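Local structure of truncated hemoglobin 4 (Chlamydomonas reinhardtii, 6BME) at residues 88-91 with 92-96; 16-19 with 20-24; 30-33 with 34-37. The protein binds heme b, whose iron takes a histidine and a lysine as axial ligands, and probably binds oxygen as other truncated (2-on-2) hemoglobins do. All blocks are in the same frame, centred on the assembly; numbering follows the deposited sequence.

Contact 1: residues 88-91 with 92-96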
loop_
_atom_site.group_PDB
_atom_site.type_symbol
_atom_site.label_atom_id
_atom_site.label_comp_id
_atom_site.label_asym_id
_atom_site.label_seq_id
_atom_site.Cartn_x
_atom_site.Cartn_y
_atom_site.Cartn_z
ATOM N N GLY A 88 -6.579 -4.565 -2.430
ATOM C CA GLY A 88 -7.954 -4.322 -2.860
ATOM C C GLY A 88 -8.473 -2.961 -2.423
ATOM O O GLY A 88 -9.115 -2.249 -3.201
ATOM N N HIS A 89 -8.210 -2.579 -1.169
ATOM C CA HIS A 89 -8.614 -1.245 -0.738
ATOM C C HIS A 89 -7.942 -0.170 -1.573
ATOM O O HIS A 89 -8.549 0.871 -1.851
ATOM C CB HIS A 89 -8.288 -1.021 0.738
ATOM C CG HIS A 89 -9.167 -1.790 1.677
ATOM N ND1 HIS A 89 -10.538 -1.842 1.541
ATOM C CD2 HIS A 89 -8.867 -2.536 2.768
ATOM C CE1 HIS A 89 -11.044 -2.587 2.511
ATOM N NE2 HIS A 89 -10.050 -3.014 3.273
ATOM N N PHE A 90 -6.699 -0.403 -1.995
ATOM C CA PHE A 90 -6.008 0.601 -2.794
ATOM C C PHE A 90 -6.700 0.808 -4.139
ATOM O O PHE A 90 -6.983 1.946 -4.536
ATOM C CB PHE A 90 -4.546 0.215 -2.992
ATOM C CG PHE A 90 -3.769 1.232 -3.764
ATOM C CD1 PHE A 90 -3.437 2.460 -3.186
ATOM C CD2 PHE A 90 -3.392 0.983 -5.062
ATOM C CE1 PHE A 90 -2.730 3.406 -3.900
ATOM C CE2 PHE A 90 -2.680 1.933 -5.787
ATOM C CZ PHE A 90 -2.355 3.136 -5.214
ATOM N N VAL A 91 -6.985 -0.279 -4.862
ATOM C CA VAL A 91 -7.608 -0.098 -6.170
ATOM C C VAL A 91 -9.035 0.412 -6.008
ATOM O O VAL A 91 -9.499 1.222 -6.812
ATOM C CB VAL A 91 -7.549 -1.389 -7.009
ATOM C CG1 VAL A 91 -6.114 -1.817 -7.200
ATOM C CG2 VAL A 91 -8.349 -2.504 -6.354
ATOM N N ASP A 92 -9.737 -0.007 -4.950
ATOM C CA ASP A 92 -11.049 0.568 -4.677
ATOM C C ASP A 92 -10.948 2.073 -4.465
ATOM O O ASP A 92 -11.810 2.826 -4.924
ATOM C CB ASP A 92 -11.685 -0.097 -3.456
ATOM C CG ASP A 92 -12.017 -1.564 -3.690
ATOM O OD1 ASP A 92 -11.847 -2.058 -4.828
ATOM O OD2 ASP A 92 -12.442 -2.223 -2.721
ATOM N N SER A 93 -9.906 2.529 -3.756
ATOM C CA SER A 93 -9.720 3.966 -3.574
ATOM C C SER A 93 -9.558 4.663 -4.911
ATOM O O SER A 93 -10.174 5.705 -5.151
ATOM C CB SER A 93 -8.507 4.244 -2.686
ATOM O OG SER A 93 -8.634 3.569 -1.452
ATOM N N LEU A 94 -8.755 4.087 -5.806
ATOM C CA LEU A 94 -8.552 4.701 -7.113
ATOM C C LEU A 94 -9.861 4.788 -7.894
ATOM O O LEU A 94 -10.152 5.816 -8.516
ATOM C CB LEU A 94 -7.504 3.921 -7.904
ATOM C CG LEU A 94 -6.088 3.799 -7.354
ATOM C CD1 LEU A 94 -5.255 2.906 -8.274
ATOM C CD2 LEU A 94 -5.465 5.178 -7.220
ATOM N N LYS A 95 -10.667 3.720 -7.866
ATOM C CA LYS A 95 -11.944 3.732 -8.573
ATOM C C LYS A 95 -12.887 4.775 -7.992
ATOM O O LYS A 95 -13.569 5.490 -8.737
ATOM C CB LYS A 95 -12.593 2.344 -8.520
ATOM C CG LYS A 95 -11.751 1.248 -9.134
ATOM C CD LYS A 95 -12.389 -0.116 -8.895
ATOM C CE LYS A 95 -11.478 -1.252 -9.333
ATOM N NZ LYS A 95 -12.060 -2.571 -8.951
ATOM N N GLU A 96 -12.958 4.861 -6.663
ATOM C CA GLU A 96 -13.833 5.839 -6.025
ATOM C C GLU A 96 -13.447 7.270 -6.370
ATOM O O GLU A 96 -14.309 8.159 -6.396
ATOM C CB GLU A 96 -13.820 5.636 -4.516
ATOM C CG GLU A 96 -14.520 4.347 -4.130
ATOM C CD GLU A 96 -14.390 4.027 -2.668
ATOM O OE1 GLU A 96 -14.100 4.958 -1.881
ATOM O OE2 GLU A 96 -14.586 2.843 -2.316
HETATM O O HOH W 1 -12.689 -1.061 -0.291
#
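Ser-93 reaches back one helical turn to His-89 with two groups at once. Its backbone N donates to His-89 O at 2.9 Å, and its hydroxyl OG donates to the same His-89 O at 2.7 Å; the two donors come from opposite faces of the carbonyl plane. The hydroxyl can do this because OG stands anti to the carbonyl carbon (chi1 -56°), leaning toward the preceding turn. A serine suits a buried helix face like this one, since its one polar atom is satisfied by its own helix.

The remaining backbone bonds follow the i to i+4 pattern of an alpha helix, among them Lys-95 N to Val-91 O at 3.0 Å.

On the outer side, one water joins two side chains: it donates to Asp-92 OD2 at 2.7 Å and lies 2.9 Å from His-89 ND1, in the plane of the imidazole. The other ring nitrogen, NE2, is hydrogen-bonded to Asp-27, so both nitrogens of His-89 have partners.

Apolar packing fills the inner side. Leu-94 CD1 lies 3.7 Å from Phe-90 CE2, and Leu-94 CG sits over one ring face, offset toward the rim.

Within helix 80-96, Phe-90 and Leu-94 turn to helix 101-114, Phe-90 also meets Phe-49 of helix 39-53, and Ser-93 packs on Val-19, Phe-20 and Lys-23 of helix 10-25.

Contact 2: residues 16-19 with 20-24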
loop_
_atom_site.group_PDB
_atom_site.type_symbol
_atom_site.label_atom_id
_atom_site.label_comp_id
_atom_site.label_asym_id
_atom_site.label_seq_id
_atom_site.Cartn_x
_atom_site.Cartn_y
_atom_site.Cartn_z
ATOM N N THR A 16 -7.091 10.982 -2.379
ATOM C CA THR A 16 -6.928 9.539 -2.570
ATOM C C THR A 16 -6.254 8.898 -1.365
ATOM O O THR A 16 -6.665 7.821 -0.913
ATOM C CB THR A 16 -6.117 9.265 -3.836
ATOM O OG1 THR A 16 -6.757 9.892 -4.955
ATOM C CG2 THR A 16 -5.994 7.753 -4.089
ATOM N N VAL A 17 -5.206 9.543 -0.841
ATOM C CA VAL A 17 -4.523 9.031 0.346
ATOM C C VAL A 17 -5.493 8.916 1.520
ATOM O O VAL A 17 -5.503 7.905 2.238
ATOM C CB VAL A 17 -3.308 9.922 0.685
ATOM C CG1 VAL A 17 -2.776 9.616 2.095
ATOM C CG2 VAL A 17 -2.193 9.728 -0.353
ATOM N N ASP A 18 -6.336 9.936 1.724
ATOM C CA ASP A 18 -7.282 9.902 2.838
ATOM C C ASP A 18 -8.288 8.767 2.678
ATOM O O ASP A 18 -8.567 8.033 3.636
ATOM C CB ASP A 18 -7.994 11.250 2.973
ATOM C CG ASP A 18 -7.211 12.237 3.830
ATOM O OD1 ASP A 18 -6.129 11.859 4.341
ATOM O OD2 ASP A 18 -7.674 13.387 3.989
ATOM N N VAL A 19 -8.840 8.604 1.472
ATOM C CA VAL A 19 -9.752 7.488 1.211
ATOM C C VAL A 19 -9.078 6.166 1.565
ATOM O O VAL A 19 -9.636 5.334 2.291
ATOM C CB VAL A 19 -10.206 7.495 -0.259
ATOM C CG1 VAL A 19 -10.898 6.149 -0.624
ATOM C CG2 VAL A 19 -11.106 8.693 -0.544
ATOM N N PHE A 20 -7.850 5.983 1.076
ATOM C CA PHE A 20 -7.120 4.733 1.243
ATOM C C PHE A 20 -6.781 4.502 2.705
ATOM O O PHE A 20 -6.994 3.407 3.234
ATOM C CB PHE A 20 -5.872 4.790 0.359
ATOM C CG PHE A 20 -4.996 3.578 0.419
ATOM C CD1 PHE A 20 -5.532 2.294 0.433
ATOM C CD2 PHE A 20 -3.620 3.724 0.398
ATOM C CE1 PHE A 20 -4.693 1.176 0.477
ATOM C CE2 PHE A 20 -2.782 2.616 0.430
ATOM C CZ PHE A 20 -3.317 1.343 0.473
ATOM N N TYR A 21 -6.301 5.547 3.382
ATOM C CA TYR A 21 -5.990 5.465 4.804
ATOM C C TYR A 21 -7.211 5.055 5.619
ATOM O O TYR A 21 -7.138 4.149 6.464
ATOM C CB TYR A 21 -5.453 6.816 5.281
ATOM C CG TYR A 21 -5.363 6.949 6.777
ATOM C CD1 TYR A 21 -4.292 6.419 7.474
ATOM C CD2 TYR A 21 -6.347 7.607 7.494
ATOM C CE1 TYR A 21 -4.200 6.539 8.847
ATOM C CE2 TYR A 21 -6.266 7.734 8.869
ATOM C CZ TYR A 21 -5.190 7.195 9.538
ATOM O OH TYR A 21 -5.104 7.314 10.908
ATOM N N LYS A 22 -8.352 5.701 5.368
ATOM C CA LYS A 22 -9.543 5.425 6.165
ATOM C C LYS A 22 -10.041 4.005 5.938
ATOM O O LYS A 22 -10.483 3.340 6.883
ATOM C CB LYS A 22 -10.633 6.456 5.853
ATOM C CG LYS A 22 -10.300 7.854 6.360
ATOM C CD LYS A 22 -11.379 8.852 5.989
ATOM C CE LYS A 22 -10.973 10.283 6.361
ATOM N NZ LYS A 22 -10.953 11.190 5.175
ATOM N N LYS A 23 -9.940 3.504 4.701
ATOM C CA LYS A 23 -10.281 2.104 4.440
ATOM C C LYS A 23 -9.456 1.159 5.310
ATOM O O LYS A 23 -9.990 0.209 5.886
ATOM C CB LYS A 23 -10.080 1.767 2.960
ATOM C CG LYS A 23 -11.182 2.243 2.030
ATOM C CD LYS A 23 -10.811 1.961 0.577
ATOM C CE LYS A 23 -11.849 2.512 -0.389
ATOM N NZ LYS A 23 -13.170 1.829 -0.229
ATOM N N LEU A 24 -8.143 1.397 5.412
ATOM C CA LEU A 24 -7.306 0.511 6.216
ATOM C C LEU A 24 -7.665 0.608 7.694
ATOM O O LEU A 24 -7.780 -0.413 8.385
ATOM C CB LEU A 24 -5.825 0.831 6.005
ATOM C CG LEU A 24 -5.282 0.839 4.578
ATOM C CD1 LEU A 24 -3.767 0.989 4.610
ATOM C CD2 LEU A 24 -5.679 -0.426 3.833
#
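Val-19 and Lys-23, one turn apart on helix 10-25, lie side by side and point the same way, with Val-19 CG1 3.8 Å from Lys-23 CE. The end of the lysine's aliphatic chain thus rests against one valine methyl, while a bend at its last torsion (chi4 -65°) turns NZ to a salt bridge with Glu-96.

Charge plays a looser part at Asp-18 and Lys-22. Lys-22 NZ stays 4.1 Å from Asp-18 OD2, beyond salt-bridge range, and comes nearer to Asp-18 CB, at 3.7 Å. A charged pair fits the outer side of the helix, where Lys-22 is exposed and Asp-18 partly so, and any attraction between them is probably weak.

The backbone supplies a regular alpha-helical series: Phe-20 N to Thr-16 O, Tyr-21 N to Val-17 O, Lys-22 N to Asp-18 O and Lys-23 N to Val-19 O. This is one of the long helices of the truncated globin fold, and its buried side faces the heme-bearing core.

Aromatic and aliphatic groups occupy that side. Leu-24 CD1 stands 4.1 Å above one face of the Phe-20 ring, toward its rim, and Phe-20 also meets Phe-90 edge-to-face and Phe-49. Tyr-21 packs on Met-39 of helix 39-53, and Leu-24 on Phe-34.

Contact 3: residues 30-33 with 34-37. With HEM (protoporphyrin IX containing Fe), chain C.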
loop_
_atom_site.group_PDB
_atom_site.type_symbol
_atom_site.label_atom_id
_atom_site.label_comp_id
_atom_site.label_asym_id
_atom_site.label_seq_id
_atom_site.Cartn_x
_atom_site.Cartn_y
_atom_site.Cartn_z
ATOM N N LEU A 30 -7.205 -5.314 9.412
ATOM C CA LEU A 30 -5.954 -4.612 9.133
ATOM C C LEU A 30 -5.575 -3.585 10.188
ATOM O O LEU A 30 -4.391 -3.398 10.458
ATOM C CB LEU A 30 -6.049 -3.907 7.783
ATOM C CG LEU A 30 -6.334 -4.822 6.596
ATOM C CD1 LEU A 30 -6.623 -4.001 5.359
ATOM C CD2 LEU A 30 -5.142 -5.764 6.370
ATOM N N GLU A 31 -6.552 -2.900 10.772
ATOM C CA GLU A 31 -6.264 -1.862 11.758
ATOM C C GLU A 31 -5.276 -2.294 12.839
ATOM O O GLU A 31 -4.390 -1.491 13.177
ATOM C CB GLU A 31 -7.593 -1.383 12.368
ATOM C CG GLU A 31 -7.463 -0.423 13.536
ATOM C CD GLU A 31 -7.251 -1.135 14.868
ATOM O OE1 GLU A 31 -7.764 -2.263 15.051
ATOM O OE2 GLU A 31 -6.553 -0.568 15.725
ATOM N N PRO A 32 -5.337 -3.510 13.398
ATOM C CA PRO A 32 -4.397 -3.838 14.480
ATOM C C PRO A 32 -2.936 -3.710 14.089
ATOM O O PRO A 32 -2.119 -3.426 14.968
ATOM C CB PRO A 32 -4.773 -5.284 14.839
ATOM C CG PRO A 32 -6.232 -5.349 14.538
ATOM C CD PRO A 32 -6.327 -4.590 13.221
ATOM N N PHE A 33 -2.576 -3.884 12.810
ATOM C CA PHE A 33 -1.183 -3.682 12.405
ATOM C C PHE A 33 -0.752 -2.226 12.509
ATOM O O PHE A 33 0.451 -1.948 12.528
ATOM C CB PHE A 33 -0.949 -4.170 10.972
ATOM C CG PHE A 33 -1.044 -5.661 10.827
ATOM C CD1 PHE A 33 -0.007 -6.474 11.270
ATOM C CD2 PHE A 33 -2.173 -6.249 10.274
ATOM C CE1 PHE A 33 -0.082 -7.857 11.157
ATOM C CE2 PHE A 33 -2.272 -7.633 10.164
ATOM C CZ PHE A 33 -1.211 -8.443 10.603
ATOM N N PHE A 34 -1.693 -1.293 12.584
ATOM C CA PHE A 34 -1.348 0.121 12.669
ATOM C C PHE A 34 -1.387 0.671 14.095
ATOM O O PHE A 34 -1.063 1.848 14.306
ATOM C CB PHE A 34 -2.274 0.919 11.744
ATOM C CG PHE A 34 -2.156 0.501 10.300
ATOM C CD1 PHE A 34 -1.060 0.882 9.547
ATOM C CD2 PHE A 34 -3.110 -0.308 9.717
ATOM C CE1 PHE A 34 -0.925 0.479 8.233
ATOM C CE2 PHE A 34 -2.996 -0.707 8.404
ATOM C CZ PHE A 34 -1.900 -0.312 7.657
ATOM N N ARG A 35 -1.766 -0.148 15.073
ATOM C CA ARG A 35 -1.766 0.282 16.468
ATOM C C ARG A 35 -0.371 0.709 16.908
ATOM O O ARG A 35 0.607 -0.020 16.728
ATOM C CB ARG A 35 -2.279 -0.851 17.359
ATOM C CG ARG A 35 -3.768 -1.075 17.193
ATOM C CD ARG A 35 -4.278 -2.275 17.952
ATOM N NE ARG A 35 -5.672 -2.519 17.591
ATOM C CZ ARG A 35 -6.438 -3.449 18.145
ATOM N NH1 ARG A 35 -5.939 -4.231 19.097
ATOM N NH2 ARG A 35 -7.698 -3.595 17.743
ATOM N N GLY A 36 -0.280 1.899 17.492
ATOM C CA GLY A 36 0.997 2.407 17.936
ATOM C C GLY A 36 1.833 3.087 16.871
ATOM O O GLY A 36 2.891 3.640 17.201
ATOM N N VAL A 37 1.406 3.078 15.611
ATOM C CA VAL A 37 2.127 3.780 14.552
ATOM C C VAL A 37 1.636 5.221 14.487
ATOM O O VAL A 37 0.450 5.473 14.243
ATOM C CB VAL A 37 1.961 3.092 13.192
ATOM C CG1 VAL A 37 2.918 3.741 12.192
ATOM C CG2 VAL A 37 2.233 1.602 13.307
HETATM C CHA HEM C . 5.407 0.727 6.557
HETATM C CHB HEM C . 4.683 0.629 1.780
HETATM C CHC HEM C . 2.109 -3.428 2.383
HETATM C CHD HEM C . 1.539 -2.201 7.015
HETATM C C1A HEM C . 5.504 1.076 5.228
HETATM C C2A HEM C . 6.257 2.171 4.630
HETATM C C3A HEM C . 6.027 2.124 3.304
HETATM C C4A HEM C . 5.142 1.018 3.019
HETATM C CMA HEM C . 6.589 3.045 2.201
HETATM C CAA HEM C . 7.166 3.201 5.371
HETATM C CBA HEM C . 6.385 4.024 6.396
HETATM C CGA HEM C . 7.197 5.171 6.968
HETATM O O1A HEM C . 8.261 4.920 7.618
HETATM O O2A HEM C . 6.751 6.342 6.785
HETATM C C1B HEM C . 4.033 -0.560 1.515
HETATM C C2B HEM C . 3.919 -1.223 0.231
HETATM C C3B HEM C . 3.216 -2.349 0.420
HETATM C C4B HEM C . 2.841 -2.415 1.812
HETATM C CMB HEM C . 4.536 -0.727 -1.098
HETATM C CAB HEM C . 2.780 -3.429 -0.599
HETATM C CBB HEM C . 2.665 -3.212 -1.909
HETATM C C1C HEM C . 1.649 -3.400 3.673
HETATM C C2C HEM C . 0.649 -4.266 4.225
HETATM C C3C HEM C . 0.455 -3.930 5.497
HETATM C C4C HEM C . 1.360 -2.835 5.806
HETATM C CMC HEM C . -0.085 -5.368 3.431
HETATM C CAC HEM C . -0.558 -4.614 6.435
HETATM C CBC HEM C . -1.221 -3.906 7.354
HETATM C C1D HEM C . 2.596 -1.357 7.311
HETATM C C2D HEM C . 2.974 -0.881 8.627
HETATM C C3D HEM C . 4.026 -0.076 8.492
HETATM C C4D HEM C . 4.366 -0.010 7.092
HETATM C CMD HEM C . 2.242 -1.244 9.930
HETATM C CAD HEM C . 4.782 0.709 9.604
HETATM C CBD HEM C . 5.744 -0.211 10.343
HETATM C CGD HEM C . 6.393 0.604 11.439
HETATM O O1D HEM C . 6.718 1.794 11.193
HETATM O O2D HEM C . 6.599 0.057 12.545
HETATM N NA HEM C . 4.836 0.419 4.220
HETATM N NB HEM C . 3.365 -1.320 2.463
HETATM N NC HEM C . 2.066 -2.550 4.666
HETATM N ND HEM C . 3.480 -0.812 6.392
HETATM FE FE HEM C . 3.414 -1.061 4.434
#
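Glu-31 and Arg-35 form a local salt bridge across a compact turn in the connection between helix 10-25 and helix 39-53, while Phe-33 and Phe-34, from the same turn, touch the heme. The grip is side-on and two-pronged. Arg-35 NE donates to Glu-31 OE2 at 2.8 Å, almost within the guanidinium plane, and Arg-35 NH2 donates to Glu-31 OE1 at 3.0 Å, using that oxygen's syn lone pair. The two flat groups are not coplanar; their planes stand 38° apart. A bend in the glutamate at chi2 (-84°) brings its carboxylate round to the arginine, whose chain runs extended from CG to NE. Pro-32 adds an apolar contact, its CG lying over one guanidinium face, 3.9 Å from Arg-35 NH2.

Backbone bonds tighten the turn. Phe-34 N donates to Glu-31 O at 2.8 Å from above the carbonyl plane, and Arg-35 N makes a longer bond to Pro-32 O. A type II beta turn from Phe-34 to Val-37 follows, closed by Val-37 N to Phe-34 O. Gly-36 fits its third position, where the positive phi (83°) would press a CB against the preceding carbonyl oxygen.

Aromatic contacts make up the inner side. Phe-34 CZ is 3.7 Å from HEM CBC, and its CE1 is 3.8 Å from the meso carbon HEM CHD. Phe-33 CB approaches HEM CBC at 3.6 Å. Leu-30 packs on Leu-24 and on helix 80-96, and Phe-34 touches Lys-45, a heme ligand along with His-69. Apolar phenylalanines suit this place: Phe-34 also nears a porphyrin methyl, whereas the Phe-33 ring goes on to meet His-82 edge-to-face. Both belong to the heme pocket of this truncated, 2-on-2 globin.

Overall arrangement
From the N terminus, contact 2 (16-19 with 20-24) comes first on helix 10-25, then contact 3 (30-33 with 34-37) in the connection to helix 39-53, and finally contact 1 (88-91 with 92-96) on helix 80-96. Each lies within a continuous stretch, so none closes a long loop; they follow in series, neither nesting nor crossing. In space they meet. Contacts 1 and 2, centres about 9 Å apart, join helices 80-96 and 10-25 through the salt bridge of Glu-96 with Lys-23. Leu-24 packs against Phe-34, linking contact 2 to contact 3, and Leu-30 of contact 3 touches His-89 of contact 1.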